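PDB 3TBF: glucosamine--fructose-6-phosphate aminotransferase [isomerizing] from Francisella tularensis subsp. tularensis, which converts fructose 6-phosphate to glucosamine 6-phosphate with nitrogen taken from glutamine, the crystallised fragment being its C-terminal domain. Local coordinates for residues E52-I57 with A80-S85; C58-G63 with S103-I108; N97-G102 with K125-V130; I108-E113 with I135-N140. All blocks are in the same frame, centred on the assembly; numbering follows the deposited sequence.

The four contacts follow one parallel sheet of a SIS domain across four of its five strands. Interactions 1 and 2 are buried and share strand 56-61, which pairs with strand 84-88 in the first and with strand 103-109 in the second; backbone bonds and apolar side chains do most of the work. Interactions 3 and 4 lie at opposite ends of the neighbouring strands 103-109 and 129-136. Interaction 3 is a surface contact of loops, resting on a valine-tyrosine contact and a polar side-chain pair, whereas interaction 4 is buried and ends in serine-rich turns. Interactions 2 and 4 share Ile-108; interactions 1 to 3 reach the second subunit.

Interaction 1. Residues E52-I57 with A80-S85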
# COMPACT_ATOMS: atom_id res chain seq x y z
N GLU A 52 -28.88 -4.78 -2.11
CA GLU A 52 -29.59 -4.02 -3.13
C GLU A 52 -29.29 -2.55 -2.95
O GLU A 52 -29.22 -1.83 -3.91
CB GLU A 52 -31.09 -4.23 -3.04
CG GLU A 52 -31.50 -5.67 -3.28
CD GLU A 52 -33.03 -5.90 -3.36
OE1 GLU A 52 -33.80 -5.28 -2.57
OE2 GLU A 52 -33.44 -6.73 -4.21
N LYS A 53 -29.10 -2.12 -1.72
CA LYS A 53 -28.73 -0.73 -1.42
C LYS A 53 -27.23 -0.39 -1.58
O LYS A 53 -26.87 0.76 -1.54
CB LYS A 53 -29.07 -0.41 0.03
CG LYS A 53 -30.52 -0.55 0.44
CD LYS A 53 -30.60 -0.38 1.98
CE LYS A 53 -32.06 -0.43 2.52
NZ LYS A 53 -32.13 -0.24 4.02
N THR A 54 -26.38 -1.39 -1.71
CA THR A 54 -24.95 -1.20 -1.71
C THR A 54 -24.52 -0.65 -3.02
O THR A 54 -24.90 -1.20 -4.05
CB THR A 54 -24.22 -2.50 -1.49
OG1 THR A 54 -24.48 -2.95 -0.17
CG2 THR A 54 -22.70 -2.38 -1.74
N LYS A 55 -23.76 0.45 -2.98
CA LYS A 55 -23.21 1.06 -4.19
C LYS A 55 -21.69 1.18 -4.13
O LYS A 55 -21.00 1.49 -5.11
CB LYS A 55 -23.80 2.44 -4.42
CG LYS A 55 -25.17 2.64 -3.85
CD LYS A 55 -26.18 3.11 -4.90
CE LYS A 55 -26.69 1.92 -5.70
NZ LYS A 55 -27.61 1.01 -4.92
N HIS A 56 -21.17 0.95 -2.96
CA HIS A 56 -19.78 1.01 -2.76
C HIS A 56 -19.45 0.08 -1.64
O HIS A 56 -20.17 -0.03 -0.68
CB HIS A 56 -19.38 2.44 -2.40
CG HIS A 56 -17.92 2.62 -2.21
ND1 HIS A 56 -17.29 2.37 -1.01
CD2 HIS A 56 -16.95 3.04 -3.07
CE1 HIS A 56 -16.00 2.61 -1.14
NE2 HIS A 56 -15.76 3.01 -2.38
N ILE A 57 -18.34 -0.59 -1.76
CA ILE A 57 -17.91 -1.53 -0.75
C ILE A 57 -16.62 -1.06 -0.14
O ILE A 57 -15.66 -0.85 -0.85
CB ILE A 57 -17.69 -2.89 -1.36
CG1 ILE A 57 -19.00 -3.47 -1.79
CG2 ILE A 57 -17.03 -3.80 -0.36
CD1 ILE A 57 -18.81 -4.61 -2.66
N ALA A 80 -18.31 -8.09 -10.13
CA ALA A 80 -19.54 -7.47 -9.61
C ALA A 80 -19.77 -6.04 -10.08
O ALA A 80 -20.86 -5.51 -9.93
CB ALA A 80 -19.57 -7.50 -8.13
N LYS A 81 -18.72 -5.39 -10.59
CA LYS A 81 -18.77 -4.00 -10.99
C LYS A 81 -19.27 -3.04 -9.92
O LYS A 81 -19.94 -2.05 -10.22
CB LYS A 81 -19.61 -3.86 -12.24
CG LYS A 81 -19.27 -4.89 -13.26
CD LYS A 81 -18.91 -4.33 -14.58
CE LYS A 81 -17.96 -5.29 -15.29
NZ LYS A 81 -16.52 -4.77 -15.49
N VAL A 82 -18.92 -3.29 -8.67
CA VAL A 82 -19.19 -2.36 -7.61
C VAL A 82 -17.87 -1.74 -7.20
O VAL A 82 -16.88 -2.43 -7.07
CB VAL A 82 -19.86 -3.06 -6.46
CG1 VAL A 82 -20.24 -2.07 -5.35
CG2 VAL A 82 -21.10 -3.74 -6.98
N PRO A 83 -17.82 -0.39 -7.08
CA PRO A 83 -16.56 0.17 -6.67
C PRO A 83 -16.15 -0.30 -5.25
O PRO A 83 -17.02 -0.52 -4.38
CB PRO A 83 -16.81 1.68 -6.75
CG PRO A 83 -18.24 1.83 -6.68
CD PRO A 83 -18.85 0.63 -7.31
N CYS A 84 -14.85 -0.47 -5.03
CA CYS A 84 -14.37 -1.07 -3.78
C CYS A 84 -13.14 -0.33 -3.27
O CYS A 84 -12.22 -0.05 -4.05
CB CYS A 84 -14.02 -2.50 -4.08
SG CYS A 84 -13.66 -3.50 -2.64
N SER A 85 -13.10 0.01 -1.99
CA SER A 85 -11.86 0.51 -1.43
C SER A 85 -11.38 -0.38 -0.29
O SER A 85 -12.18 -1.06 0.39
CB SER A 85 -12.01 1.96 -0.98
OG SER A 85 -12.93 2.04 0.08
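Ile-57 pairs with Cys-84 in parallel fashion, Ile-57 N giving to Pro-83 O at 2.9 Å and Ser-85 N returning a bond of 2.9 Å to Ile-57 O. That last oxygen also receives a CA-H...O contact from Cys-84 CA at 3.2 Å. The His-56 ring reaches across to 83-85, CG standing anti to the backbone N (chi1 -178°). The imidazole has Pro-83 O over one face, offset toward the rim, and Ser-85 OG at its edge, in plane, 3.4 Å from CE1. Its ND1 makes a weak bond to Ser-103 OG, so the ring has neighbours on both flanking strands. The contact joins the first residues of the two strands of a beta-alpha-beta unit, strand 56-61, helix 63-80 and strand 84-88, within the SIS domain. The Pro-83 ring lies against the partner segment's backbone, CG 3.2 Å from Lys-55 O. Val-82 and Ile-57 cross at about a right angle, Val-82 CG1 lying 4.0 Å from Ile-57 CD1, while Ile-57 CG2 comes to 4.1 Å from Cys-84 SG. Helix 165-184 covers this apolar patch with Phe-177 on Ile-57 and Ile-181 on Val-82, and Val-98 of the second subunit packs on Pro-83.

Interaction 2. Residues C58-G63 with S103-I108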
# COMPACT_ATOMS: atom_id res chain seq x y z
N CYS A 58 -16.61 -0.97 1.20
CA CYS A 58 -15.50 -0.44 1.99
C CYS A 58 -14.94 -1.56 2.84
O CYS A 58 -15.54 -1.96 3.83
CB CYS A 58 -16.01 0.69 2.92
SG CYS A 58 -14.93 2.13 3.11
N ILE A 59 -13.77 -2.08 2.47
CA ILE A 59 -13.20 -3.24 3.19
C ILE A 59 -12.17 -2.68 4.17
O ILE A 59 -11.28 -1.93 3.78
CB ILE A 59 -12.56 -4.23 2.28
CG1 ILE A 59 -13.57 -4.84 1.31
CG2 ILE A 59 -11.97 -5.40 3.07
CD1 ILE A 59 -12.94 -5.82 0.30
N VAL A 60 -12.34 -3.04 5.44
CA VAL A 60 -11.44 -2.66 6.51
C VAL A 60 -10.88 -3.89 7.21
O VAL A 60 -11.62 -4.79 7.60
CB VAL A 60 -12.18 -1.80 7.55
CG1 VAL A 60 -11.27 -1.45 8.75
CG2 VAL A 60 -12.70 -0.54 6.86
N ALA A 61 -9.57 -3.93 7.39
CA ALA A 61 -8.93 -5.09 8.01
C ALA A 61 -7.47 -4.81 8.37
O ALA A 61 -6.92 -3.73 8.07
CB ALA A 61 -9.01 -6.30 7.07
N CYS A 62 -6.81 -5.77 9.01
CA CYS A 62 -5.41 -5.64 9.22
C CYS A 62 -4.64 -6.93 8.92
O CYS A 62 -5.23 -8.02 8.87
CB CYS A 62 -5.16 -5.06 10.60
SG CYS A 62 -5.26 -6.25 11.81
N GLY A 63 -3.37 -6.78 8.57
CA GLY A 63 -2.48 -7.87 8.34
C GLY A 63 -2.90 -8.71 7.18
O GLY A 63 -3.26 -8.23 6.15
N SER A 103 -22.62 2.97 0.91
CA SER A 103 -21.41 2.26 1.23
C SER A 103 -21.67 1.12 2.18
O SER A 103 -22.32 1.32 3.21
CB SER A 103 -20.42 3.20 1.88
OG SER A 103 -19.42 3.52 0.97
N LEU A 104 -21.15 -0.06 1.87
CA LEU A 104 -21.24 -1.21 2.76
C LEU A 104 -19.91 -1.34 3.45
O LEU A 104 -18.87 -1.31 2.79
CB LEU A 104 -21.53 -2.48 1.95
CG LEU A 104 -21.64 -3.78 2.71
CD1 LEU A 104 -22.90 -3.73 3.59
CD2 LEU A 104 -21.60 -4.97 1.76
N PHE A 105 -19.94 -1.42 4.76
CA PHE A 105 -18.75 -1.61 5.57
C PHE A 105 -18.51 -3.12 5.72
O PHE A 105 -19.32 -3.85 6.25
CB PHE A 105 -18.94 -0.94 6.94
CG PHE A 105 -17.73 -1.01 7.82
CD1 PHE A 105 -17.46 -2.15 8.57
CD2 PHE A 105 -16.84 0.03 7.87
CE1 PHE A 105 -16.31 -2.23 9.37
CE2 PHE A 105 -15.71 -0.03 8.70
CZ PHE A 105 -15.44 -1.18 9.42
N VAL A 106 -17.40 -3.60 5.17
CA VAL A 106 -17.04 -5.00 5.23
C VAL A 106 -15.77 -5.11 6.04
O VAL A 106 -14.77 -4.46 5.72
CB VAL A 106 -16.76 -5.53 3.86
CG1 VAL A 106 -16.20 -7.00 3.94
CG2 VAL A 106 -17.99 -5.46 3.02
N SER A 107 -15.83 -5.86 7.14
CA SER A 107 -14.63 -6.17 7.88
C SER A 107 -14.21 -7.65 7.69
O SER A 107 -15.00 -8.53 7.34
CB SER A 107 -14.84 -5.86 9.34
OG SER A 107 -15.87 -6.61 9.89
N ILE A 108 -12.92 -7.89 7.77
CA ILE A 108 -12.43 -9.24 7.62
C ILE A 108 -11.60 -9.55 8.85
O ILE A 108 -10.71 -8.79 9.17
CB ILE A 108 -11.55 -9.37 6.39
CG1 ILE A 108 -12.28 -8.86 5.12
CG2 ILE A 108 -11.15 -10.84 6.21
CD1 ILE A 108 -11.41 -8.80 3.89
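On one face of the sheet Ile-59 lies beside Val-106 and crosses Ile-108; on the other, Val-60 meets the ring of Phe-105. Phe-105 is paired with Cys-58 in the parallel register, yet its CG stands anti to the backbone N (chi1 -176°), and the far end of the ring reaches Val-60, two residues further on and on the same face. There Phe-105 CE2 is 3.6 Å from Val-60 CG2, the methyl branch beside Val-60's own backbone N, and CZ rests against the same branch and CB. The two side chains cross at a slant, and Phe-105 also packs edge-to-face with Tyr-129 of the next strand.

Ile-59 uses its two branches separately. CG1, anti to the carbonyl carbon (chi1 -62°), runs alongside Val-106 with CB of that valine 4.1 Å away, whereas CG2 takes the tip of Ile-108, whose CD1 approaches to 3.5 Å. Beyond it, Ala-61 CB touches Ile-108 CB at 4.0 Å. Helix 165-184 covers this side through Leu-174 and Gln-170, and helix 115-124 covers the Phe-105 side.

Between these faces, Cys-58 N bonds to Leu-104 O, Val-106 N to Cys-58 O and Val-60 N to Val-106 O, each at 2.8 Å; the next, Ile-108 N to Val-60 O, is weak at 3.4 Å. The chemistry is therefore divided: backbone polar groups satisfy one another within the sheet, the side chains that touch across the strands are mainly hydrocarbon on both faces, and the pairing slackens toward the C-terminal strand ends, where SIS domains generally bind their phosphosugars.

Interaction 3. Residues N97-G102 with K125-V130; sequences NVVVDG and KKQNYV
Val-99 and Tyr-129 meet at the N-terminal ends of strands in the SIS domain's parallel sheet, where the loop entering strand 103-109 runs beside the start of strand 129-136. Val-99 CG1, anti to the backbone N (chi1 176°), sits over the centre of the tyrosine ring in a CH-pi contact, 3.7 Å from the centroid. CG2 covers the hydroxyl end of the ring, 3.8 Å from Tyr-129 CZ, and packs on Gln-127 CB. The same valine's CG1 also rests 4.0 Å from Asn-128 CB. Further along, Asn-128 ND2 donates to Asp-101 OD1 on the anti side of the carboxylate, 27° out of its plane, the amide and carboxylate planes turned 68° apart; the modelled length of 2.5 Å is doubtfully short. Val-130 CG1 presses close to the backbone of Gly-102, 3.4 Å from its CA.

Val-98 and Val-100, which point away from the 125-130 segment, pack instead on Val-82 and Pro-83 of the second subunit, and Asn-97 OD1 takes a bond from Lys-123. Val-130 N bonds to Ser-103 O of the neighbouring strand, as expected of an open alpha/beta sheet in which loops feed adjacent parallel strands from the same end of the sheet.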
# COMPACT_ATOMS: atom_id res chain seq x y z
N ASN A 97 -12.46 10.52 7.64
CA ASN A 97 -12.84 10.08 6.30
C ASN A 97 -14.28 10.41 5.91
O ASN A 97 -15.11 10.75 6.75
CB ASN A 97 -12.64 8.58 6.16
CG ASN A 97 -13.59 7.79 7.04
OD1 ASN A 97 -13.76 8.09 8.22
ND2 ASN A 97 -14.23 6.79 6.45
N VAL A 98 -14.52 10.30 4.60
CA VAL A 98 -15.78 10.56 3.98
C VAL A 98 -16.34 9.24 3.47
O VAL A 98 -15.64 8.42 2.88
CB VAL A 98 -15.64 11.49 2.77
CG1 VAL A 98 -17.00 11.66 2.05
CG2 VAL A 98 -15.10 12.83 3.14
N VAL A 99 -17.62 9.06 3.66
CA VAL A 99 -18.27 7.82 3.35
C VAL A 99 -19.22 8.03 2.19
O VAL A 99 -20.21 8.71 2.33
CB VAL A 99 -19.06 7.34 4.55
CG1 VAL A 99 -19.86 6.05 4.19
CG2 VAL A 99 -18.12 7.13 5.70
N VAL A 100 -18.90 7.45 1.04
CA VAL A 100 -19.80 7.48 -0.13
C VAL A 100 -21.25 7.04 0.24
O VAL A 100 -21.45 6.12 1.05
CB VAL A 100 -19.23 6.52 -1.22
CG1 VAL A 100 -20.18 6.40 -2.37
CG2 VAL A 100 -17.78 6.99 -1.70
N ASP A 101 -22.27 7.67 -0.34
CA ASP A 101 -23.64 7.14 -0.16
C ASP A 101 -23.71 5.68 -0.63
O ASP A 101 -23.11 5.30 -1.63
CB ASP A 101 -24.70 7.96 -0.93
CG ASP A 101 -25.36 9.10 -0.09
OD1 ASP A 101 -25.34 9.10 1.17
OD2 ASP A 101 -25.93 10.02 -0.73
N GLY A 102 -24.46 4.87 0.10
CA GLY A 102 -24.66 3.48 -0.28
C GLY A 102 -23.45 2.57 -0.05
O GLY A 102 -23.31 1.54 -0.70
N LYS A 125 -20.81 2.98 12.59
CA LYS A 125 -22.23 3.03 12.95
C LYS A 125 -22.76 4.44 13.18
O LYS A 125 -23.96 4.67 13.12
CB LYS A 125 -22.51 2.15 14.17
CG LYS A 125 -22.87 0.75 13.70
CD LYS A 125 -22.39 -0.27 14.61
CE LYS A 125 -22.85 -1.63 14.14
NZ LYS A 125 -23.21 -2.43 15.34
N LYS A 126 -21.86 5.38 13.41
CA LYS A 126 -22.18 6.79 13.41
C LYS A 126 -21.99 7.44 12.04
O LYS A 126 -22.08 8.64 11.95
CB LYS A 126 -21.24 7.53 14.34
CG LYS A 126 -21.35 7.07 15.79
CD LYS A 126 -20.02 7.28 16.49
CE LYS A 126 -20.05 6.69 17.89
NZ LYS A 126 -18.78 7.03 18.61
N GLN A 127 -21.72 6.67 10.98
CA GLN A 127 -21.43 7.29 9.69
C GLN A 127 -22.48 6.87 8.68
O GLN A 127 -23.37 6.08 8.97
CB GLN A 127 -20.00 6.96 9.23
CG GLN A 127 -18.92 7.61 10.12
CD GLN A 127 -17.47 7.31 9.70
OE1 GLN A 127 -16.66 8.24 9.50
NE2 GLN A 127 -17.13 6.04 9.61
N ASN A 128 -22.34 7.39 7.49
CA ASN A 128 -23.30 7.17 6.44
C ASN A 128 -23.29 5.78 5.76
O ASN A 128 -23.58 5.69 4.58
CB ASN A 128 -23.02 8.23 5.37
CG ASN A 128 -24.19 8.47 4.45
OD1 ASN A 128 -25.35 8.19 4.82
ND2 ASN A 128 -23.90 8.99 3.25
N TYR A 129 -22.97 4.71 6.45
CA TYR A 129 -22.96 3.42 5.74
C TYR A 129 -24.37 2.83 5.73
O TYR A 129 -25.14 3.10 6.65
CB TYR A 129 -22.03 2.40 6.40
CG TYR A 129 -20.58 2.75 6.33
CD1 TYR A 129 -19.83 2.43 5.22
CD2 TYR A 129 -19.94 3.37 7.38
CE1 TYR A 129 -18.48 2.71 5.14
CE2 TYR A 129 -18.60 3.68 7.31
CZ TYR A 129 -17.87 3.34 6.18
OH TYR A 129 -16.53 3.64 6.11
N VAL A 130 -24.69 2.04 4.71
CA VAL A 130 -25.99 1.39 4.64
C VAL A 130 -26.05 0.20 5.61
O VAL A 130 -27.13 -0.23 6.02
CB VAL A 130 -26.32 0.91 3.20
CG1 VAL A 130 -26.37 2.09 2.25
CG2 VAL A 130 -25.32 -0.11 2.68

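Interaction 4. Residues I108-E113 with I135-N140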
# COMPACT_ATOMS: atom_id res chain seq x y z
N ILE A 108 -12.92 -7.89 7.77
CA ILE A 108 -12.43 -9.24 7.62
C ILE A 108 -11.60 -9.55 8.85
O ILE A 108 -10.71 -8.79 9.17
CB ILE A 108 -11.55 -9.37 6.39
CG1 ILE A 108 -12.28 -8.86 5.12
CG2 ILE A 108 -11.15 -10.84 6.21
CD1 ILE A 108 -11.41 -8.80 3.89
N SER A 109 -11.91 -10.65 9.52
CA SER A 109 -11.17 -11.03 10.71
C SER A 109 -11.29 -12.50 11.03
O SER A 109 -12.39 -13.04 11.06
CB SER A 109 -11.68 -10.28 11.89
OG SER A 109 -10.89 -10.57 13.01
N GLN A 110 -10.18 -13.14 11.32
CA GLN A 110 -10.22 -14.54 11.75
C GLN A 110 -10.92 -14.64 13.11
O GLN A 110 -11.89 -15.32 13.25
CB GLN A 110 -8.82 -15.14 11.83
CG GLN A 110 -8.81 -16.67 12.03
CD GLN A 110 -9.24 -17.09 13.43
OE1 GLN A 110 -8.74 -16.56 14.44
NE2 GLN A 110 -10.17 -18.06 13.51
N SER A 111 -10.39 -13.94 14.10
CA SER A 111 -10.86 -14.06 15.47
C SER A 111 -12.16 -13.35 15.73
O SER A 111 -12.83 -13.68 16.68
CB SER A 111 -9.80 -13.43 16.42
OG SER A 111 -9.69 -12.04 16.21
N GLY A 112 -12.46 -12.34 14.95
CA GLY A 112 -13.57 -11.42 15.25
C GLY A 112 -13.41 -10.46 16.44
O GLY A 112 -14.39 -9.82 16.86
N GLU A 113 -12.19 -10.36 16.97
CA GLU A 113 -11.90 -9.50 18.12
C GLU A 113 -10.81 -8.44 17.83
O GLU A 113 -10.46 -7.68 18.68
CB GLU A 113 -11.49 -10.35 19.32
CG GLU A 113 -12.51 -11.41 19.79
CD GLU A 113 -13.90 -10.79 20.18
OE1 GLU A 113 -13.96 -9.60 20.55
OE2 GLU A 113 -14.94 -11.50 20.11
N ILE A 135 -16.64 -10.81 7.48
CA ILE A 135 -16.11 -12.10 7.03
C ILE A 135 -15.27 -12.66 8.17
O ILE A 135 -14.14 -12.21 8.38
CB ILE A 135 -15.25 -11.98 5.81
CG1 ILE A 135 -16.03 -11.26 4.74
CG2 ILE A 135 -14.69 -13.33 5.35
CD1 ILE A 135 -16.05 -11.92 3.56
N CYS A 136 -15.83 -13.61 8.93
CA CYS A 136 -15.17 -14.01 10.20
C CYS A 136 -15.15 -15.51 10.33
O CYS A 136 -15.91 -16.17 9.67
CB CYS A 136 -15.81 -13.31 11.43
SG CYS A 136 -15.15 -13.82 13.15
N ASN A 137 -14.25 -16.01 11.17
CA ASN A 137 -14.10 -17.44 11.42
C ASN A 137 -14.68 -17.96 12.76
O ASN A 137 -14.92 -19.15 12.92
CB ASN A 137 -12.63 -17.86 11.36
CG ASN A 137 -12.47 -19.36 11.14
OD1 ASN A 137 -13.07 -19.91 10.23
ND2 ASN A 137 -11.68 -20.01 11.97
N VAL A 138 -14.90 -17.06 13.70
CA VAL A 138 -15.37 -17.41 15.04
C VAL A 138 -16.77 -16.86 15.22
O VAL A 138 -16.94 -15.66 15.41
CB VAL A 138 -14.47 -16.82 16.13
CG1 VAL A 138 -15.11 -17.04 17.57
CG2 VAL A 138 -13.06 -17.39 15.99
N PRO A 139 -17.79 -17.73 15.16
CA PRO A 139 -19.14 -17.24 15.39
C PRO A 139 -19.29 -16.86 16.84
O PRO A 139 -18.67 -17.48 17.75
CB PRO A 139 -20.04 -18.44 15.03
CG PRO A 139 -19.19 -19.65 15.24
CD PRO A 139 -17.73 -19.20 15.03
N ASN A 140 -20.09 -15.87 17.10
CA ASN A 140 -20.17 -15.37 18.46
C ASN A 140 -18.87 -14.65 18.87
O ASN A 140 -18.22 -14.95 19.87
CB ASN A 140 -20.51 -16.47 19.47
CG ASN A 140 -20.82 -15.88 20.84
OD1 ASN A 140 -21.51 -14.86 20.92
ND2 ASN A 140 -20.25 -16.46 21.91
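Cys-136 and Gly-112 meet at the C-terminal ends of the two strands of the beta-alpha-beta unit formed by strand 103-109, helix 115-124 and strand 129-136. The close-packed part starts in the sheet, where Ser-109 N donates to Ile-135 O at 3.0 Å in a nearly straight bond (172°). Ile-108 and Ile-135 point to the same face and are both covered by Leu-174 of helix 165-184. On the opposite face the Cys-136 sulfur, anti to the backbone N (chi1 176°), packs against the turn that follows Ser-109: it lies 3.6 Å from Gly-112 CA, where no side chain intervenes, and 3.5 Å from Ser-109 O. Val-144 of helix 142-146 packs on the same cysteine.

The turn is held by its own serines. Gly-112 N gives to Ser-109 OG at 3.1 Å in an ST motif, and Glu-113 N gives to Ser-111 OG in an ST turn. The sequence Ser-Gln-Ser-Gly-Glu belongs to the loop that, in related glucosamine-6-phosphate synthases, borders the sugar-phosphate site, so the loop here probably does likewise.

The looser side is the partly exposed one. Asn-137 N reaches Gln-110 O only at 3.2 Å and with a bent angle of 142°, while Val-138 CB merely rests 3.6 Å from Ser-111 O. The Asn-137 amide, though buried, is satisfied beyond the two segments, OD1 by Thr-153 OG1 and Ala-155 N, ND2 by Gly-156 O. Within 135-140 itself, Val-138 N donates to Cys-136 SG at 3.3 Å, tying the looser residue to the sulfur that packs on Gly-112.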